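Long-range contacts in O-methyltransferase (PDB 3MCZ), which probably transfers a methyl group from S-adenosylmethionine to a hydroxyl oxygen of a substrate not yet identified, and probably works as a dimer: residues A[175-180]-A[249-254]; A[282-287]-A[343-348]. All coordinates share one frame; numbering follows the deposited sequence.

Interaction 1 (A[175-180]-A[249-254])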
# COMPACT_ATOMS: atom_id res chain seq x y z
N GLY A 175 -15.64 2.47 -36.50
CA GLY A 175 -16.38 2.59 -37.75
C GLY A 175 -17.87 2.29 -37.69
O GLY A 175 -18.63 2.72 -38.56
N VAL A 176 -18.32 1.61 -36.64
CA VAL A 176 -19.72 1.28 -36.52
C VAL A 176 -20.59 2.53 -36.34
O VAL A 176 -21.80 2.44 -36.49
CB VAL A 176 -20.00 0.31 -35.35
CG1 VAL A 176 -19.24 -1.02 -35.56
CG2 VAL A 176 -19.70 1.00 -33.97
N PHE A 177 -19.99 3.66 -36.00
CA PHE A 177 -20.75 4.90 -35.73
C PHE A 177 -21.03 5.73 -36.97
O PHE A 177 -22.00 6.46 -36.98
CB PHE A 177 -20.04 5.77 -34.68
CG PHE A 177 -20.07 5.18 -33.30
CD1 PHE A 177 -21.27 4.98 -32.64
CD2 PHE A 177 -18.89 4.76 -32.69
CE1 PHE A 177 -21.30 4.39 -31.40
CE2 PHE A 177 -18.93 4.18 -31.40
CZ PHE A 177 -20.12 4.00 -30.76
N ALA A 178 -20.23 5.56 -38.04
CA ALA A 178 -20.23 6.49 -39.19
C ALA A 178 -21.59 6.49 -39.91
O ALA A 178 -22.06 7.54 -40.30
CB ALA A 178 -19.11 6.11 -40.20
N ARG A 179 -22.23 5.32 -40.02
CA ARG A 179 -23.52 5.20 -40.71
C ARG A 179 -24.68 4.90 -39.74
O ARG A 179 -25.80 4.60 -40.18
CB ARG A 179 -23.46 4.11 -41.78
CG ARG A 179 -22.40 4.27 -42.89
CD ARG A 179 -22.79 5.26 -43.95
NE ARG A 179 -21.83 5.31 -45.07
CZ ARG A 179 -21.74 6.32 -45.95
NH1 ARG A 179 -22.55 7.39 -45.85
NH2 ARG A 179 -20.83 6.29 -46.93
N ALA A 180 -24.39 4.94 -38.45
CA ALA A 180 -25.38 4.72 -37.40
C ALA A 180 -26.18 6.05 -37.22
O ALA A 180 -25.74 7.13 -37.65
CB ALA A 180 -24.69 4.35 -36.13
N ALA A 249 -31.62 0.30 -31.06
CA ALA A 249 -30.65 1.27 -31.55
C ALA A 249 -29.71 0.61 -32.52
O ALA A 249 -29.59 -0.62 -32.53
CB ALA A 249 -29.86 1.91 -30.40
N ASP A 250 -29.02 1.43 -33.30
CA ASP A 250 -27.98 0.94 -34.21
C ASP A 250 -26.73 0.44 -33.47
O ASP A 250 -26.08 -0.51 -33.91
CB ASP A 250 -27.60 2.04 -35.18
CG ASP A 250 -28.77 2.45 -36.07
OD1 ASP A 250 -29.45 1.52 -36.56
OD2 ASP A 250 -29.03 3.67 -36.23
N VAL A 251 -26.39 1.12 -32.39
CA VAL A 251 -25.28 0.77 -31.53
C VAL A 251 -25.71 0.77 -30.07
O VAL A 251 -26.34 1.71 -29.56
CB VAL A 251 -24.03 1.67 -31.72
CG1 VAL A 251 -22.87 1.16 -30.82
CG2 VAL A 251 -23.59 1.69 -33.16
N VAL A 252 -25.42 -0.34 -29.37
CA VAL A 252 -25.75 -0.49 -27.97
C VAL A 252 -24.43 -0.71 -27.25
O VAL A 252 -23.61 -1.50 -27.69
CB VAL A 252 -26.72 -1.70 -27.75
CG1 VAL A 252 -27.01 -1.95 -26.26
CG2 VAL A 252 -28.02 -1.49 -28.58
N MSE A 253 -24.20 -0.02 -26.13
CA MSE A 253 -22.92 -0.13 -25.46
C MSE A 253 -23.09 -0.63 -24.02
O MSE A 253 -23.98 -0.17 -23.33
CB MSE A 253 -22.20 1.22 -25.45
CG MSE A 253 -22.08 1.86 -26.78
SE MSE A 253 -20.87 3.37 -26.81
CE MSE A 253 -21.91 4.60 -25.86
N LEU A 254 -22.20 -1.53 -23.63
CA LEU A 254 -22.02 -2.02 -22.27
C LEU A 254 -20.55 -1.81 -21.92
O LEU A 254 -19.74 -2.71 -22.07
CB LEU A 254 -22.28 -3.52 -22.22
CG LEU A 254 -23.67 -4.05 -21.97
CD1 LEU A 254 -23.65 -5.57 -22.18
CD2 LEU A 254 -24.21 -3.67 -20.53

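Interaction 2 (A[282-287]-A[343-348])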
# COMPACT_ATOMS: atom_id res chain seq x y z
N ALA A 282 -24.54 -2.93 -34.00
CA ALA A 282 -23.46 -3.51 -33.20
C ALA A 282 -23.71 -3.35 -31.72
O ALA A 282 -24.24 -2.33 -31.26
CB ALA A 282 -22.09 -2.86 -33.56
N LEU A 283 -23.29 -4.37 -30.99
CA LEU A 283 -23.19 -4.33 -29.54
C LEU A 283 -21.71 -4.18 -29.18
O LEU A 283 -20.85 -4.97 -29.66
CB LEU A 283 -23.72 -5.66 -28.96
CG LEU A 283 -23.55 -5.83 -27.44
CD1 LEU A 283 -24.23 -4.70 -26.65
CD2 LEU A 283 -24.03 -7.20 -26.94
N LEU A 284 -21.38 -3.18 -28.36
CA LEU A 284 -20.01 -2.95 -27.93
C LEU A 284 -19.90 -3.29 -26.47
O LEU A 284 -20.70 -2.82 -25.66
CB LEU A 284 -19.59 -1.49 -28.12
CG LEU A 284 -19.75 -0.89 -29.51
CD1 LEU A 284 -19.21 0.55 -29.56
CD2 LEU A 284 -19.10 -1.76 -30.62
N ILE A 285 -18.92 -4.13 -26.14
CA ILE A 285 -18.62 -4.42 -24.74
C ILE A 285 -17.14 -4.18 -24.48
O ILE A 285 -16.30 -4.82 -25.05
CB ILE A 285 -18.95 -5.86 -24.36
CG1 ILE A 285 -20.43 -6.20 -24.67
CG2 ILE A 285 -18.59 -6.09 -22.85
CD1 ILE A 285 -20.81 -7.69 -24.48
N LEU A 286 -16.86 -3.24 -23.60
CA LEU A 286 -15.51 -2.96 -23.18
C LEU A 286 -15.30 -3.65 -21.84
O LEU A 286 -16.08 -3.47 -20.91
CB LEU A 286 -15.36 -1.46 -23.01
CG LEU A 286 -13.97 -0.96 -22.69
CD1 LEU A 286 -13.00 -1.28 -23.84
CD2 LEU A 286 -14.07 0.56 -22.45
N THR A 287 -14.26 -4.45 -21.75
CA THR A 287 -14.03 -5.25 -20.58
C THR A 287 -12.52 -5.47 -20.37
O THR A 287 -11.75 -5.59 -21.34
CB THR A 287 -14.82 -6.57 -20.68
OG1 THR A 287 -14.71 -7.27 -19.45
CG2 THR A 287 -14.29 -7.49 -21.83
N LEU A 343 -12.15 -4.57 -26.38
CA LEU A 343 -13.41 -4.13 -26.93
C LEU A 343 -13.96 -5.24 -27.82
O LEU A 343 -13.31 -5.67 -28.79
CB LEU A 343 -13.24 -2.82 -27.69
CG LEU A 343 -14.53 -2.24 -28.30
CD1 LEU A 343 -15.56 -1.80 -27.21
CD2 LEU A 343 -14.17 -1.06 -29.21
N LEU A 344 -15.10 -5.77 -27.43
CA LEU A 344 -15.81 -6.78 -28.21
C LEU A 344 -16.90 -6.07 -28.98
O LEU A 344 -17.58 -5.19 -28.42
CB LEU A 344 -16.40 -7.87 -27.33
CG LEU A 344 -15.41 -8.72 -26.52
CD1 LEU A 344 -16.25 -9.61 -25.49
CD2 LEU A 344 -14.56 -9.58 -27.44
N ILE A 345 -17.04 -6.43 -30.25
CA ILE A 345 -18.00 -5.80 -31.13
C ILE A 345 -18.87 -6.94 -31.68
O ILE A 345 -18.43 -7.73 -32.52
CB ILE A 345 -17.29 -4.98 -32.25
CG1 ILE A 345 -16.32 -3.93 -31.67
CG2 ILE A 345 -18.30 -4.27 -33.21
CD1 ILE A 345 -14.81 -4.29 -31.85
N GLY A 346 -20.10 -7.00 -31.23
CA GLY A 346 -21.04 -7.96 -31.76
C GLY A 346 -21.89 -7.39 -32.85
O GLY A 346 -22.70 -6.49 -32.62
N GLN A 347 -21.80 -7.94 -34.05
CA GLN A 347 -22.46 -7.34 -35.18
C GLN A 347 -23.68 -8.17 -35.60
O GLN A 347 -23.57 -9.39 -35.74
CB GLN A 347 -21.43 -7.21 -36.31
CG GLN A 347 -20.07 -6.57 -35.78
CD GLN A 347 -18.80 -6.97 -36.56
OE1 GLN A 347 -18.67 -6.68 -37.75
NE2 GLN A 347 -17.83 -7.57 -35.86
N ARG A 348 -24.84 -7.52 -35.72
CA ARG A 348 -26.06 -8.19 -36.18
C ARG A 348 -26.12 -8.10 -37.70
O ARG A 348 -25.94 -7.02 -38.26
CB ARG A 348 -27.32 -7.57 -35.55
CG ARG A 348 -28.57 -8.41 -35.75
CD ARG A 348 -29.83 -7.83 -35.12
NE ARG A 348 -29.90 -7.98 -33.66
CZ ARG A 348 -30.01 -9.14 -33.02
NH1 ARG A 348 -30.03 -10.29 -33.70
NH2 ARG A 348 -30.07 -9.16 -31.71

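Interaction 1 (A[175-180]-A[249-254])
With CG anti to its carbonyl carbon (chi1 -70°), the ring of Phe-177 is carried out of the loop 175-180 and across strand 251-254, although the CB bond itself does not aim at the strand. Val-251 meets it with CG1 anti to the backbone N (chi1 -176°), so that both methyls face the loop. CG1 lies 3.6 Å from Phe-177 CE1, the closest approach in the contact, and the two side chains cross at about a right angle. CG2, the other branch of Val-251, reaches Val-176 CG2 at 4.0 Å and Ala-180 CB at 4.1 Å, so this one valine touches three residues of the loop. Val-176 CG2 is placed between its own backbone N and carbonyl carbon, the crowded position, and from there also sits over the centre of one face of the Phe-177 ring, 4.0 Å above its plane. The loop joins helix 150-172 to strand 182-186 of the Rossmann-like methyltransferase fold, and a type I turn from Phe-177 to Ala-180, closed by Ala-180 N to Phe-177 O, delivers the chain to that strand. Val-197 of helix 192-200 also packs on the phenylalanine. Further along strand 251-254, the CB-CG bond of Met-253, a selenomethionine, is extended (chi2 -168°), which carries SE out to the ring edge near CZ, a Met-aromatic contact with SE 5.4 Å from the Phe-177 centroid. At the other end Ala-180 CB rests on Asp-250 CB at 3.8 Å. The carboxylate of Asp-250 passes alongside the alanine backbone, where OD2 accepts a hydrogen bond from Arg-181 N, while Asp-250 N is hydrogen-bonded to Thr-182 OG1.

Interaction 2 (A[282-287]-A[343-348])
Strands 282-287 and 343-347 run antiparallel, with 163° between their directions, in the mixed seven-stranded sheet of the Rossmann-like methyltransferase fold, where the reversed strand 341-347 sits between 281-288 and 332-338. Four backbone hydrogen bonds hold the pair, two at each hydrogen-bonded position. Leu-283 N gives to Gly-346 O at 2.7 Å, in the carbonyl plane and on a lone pair, and Leu-283 O accepts a hydrogen bond from Gly-346 N in return. Two residues on, Ile-285 N binds Leu-344 O at 2.8 Å, and the return bond from Leu-344 N to Ile-285 O is the straightest of the four (175° at the hydrogen). Each of these carbonyls also receives a CA-H...O contact from the neighbouring non-hydrogen-bonded pair, the shortest from Ala-282 CA to Gly-346 O at 3.1 Å. On the other side, toward strand 251-255, the backbone of Ala-282 bonds to Asp-250 and Val-252, that of Leu-284 to Val-252 and Leu-254, and that of Leu-286 to Leu-254. Arg-348 leaves the strand end, its NE and NH2 bonded to the carbonyls of Val-277 and Ala-274.

On the face carrying Leu-284 and Ile-345, the two side chains lie side by side and point the same way. Leu-284 CD2 touches both branches of Ile-345, CG1 and CG2, each at 3.7 Å, while Leu-343 CD1 comes against Leu-284 CB. Leu-286 crosses Leu-343 at about a right angle, CD1 to CB. The opposite face bears Ile-285 and Leu-344, which Ile-322 of helix 319-328 covers. In Gln-347, an exposed residue near the end of the strand, the amide is turned (chi3 62°) so that NE2 makes a weak hydrogen bond to Ile-345 O at 3.4 Å.

Interactions 1 and 2 meet through strands 251-255 and 281-288, neighbours in the central sheet, and their centres lie about 10 Å apart. Probable backbone hydrogen bonds join them, Asp-250 O to Ala-282 N at 2.9 Å and Leu-254 N to Leu-284 O at 2.8 Å. Leu-284 links the apolar sides: besides its place in interaction 2 it touches Val-251 and Phe-177 of interaction 1. On the other face, Val-252 O packs against Leu-283 CD1 at 3.4 Å. In this fold S-adenosylmethionine normally binds at the C-terminal edge of the parallel strands; the loop of interaction 1 lies by their N-terminal ends, away from that edge, and interaction 2 lies within the sheet.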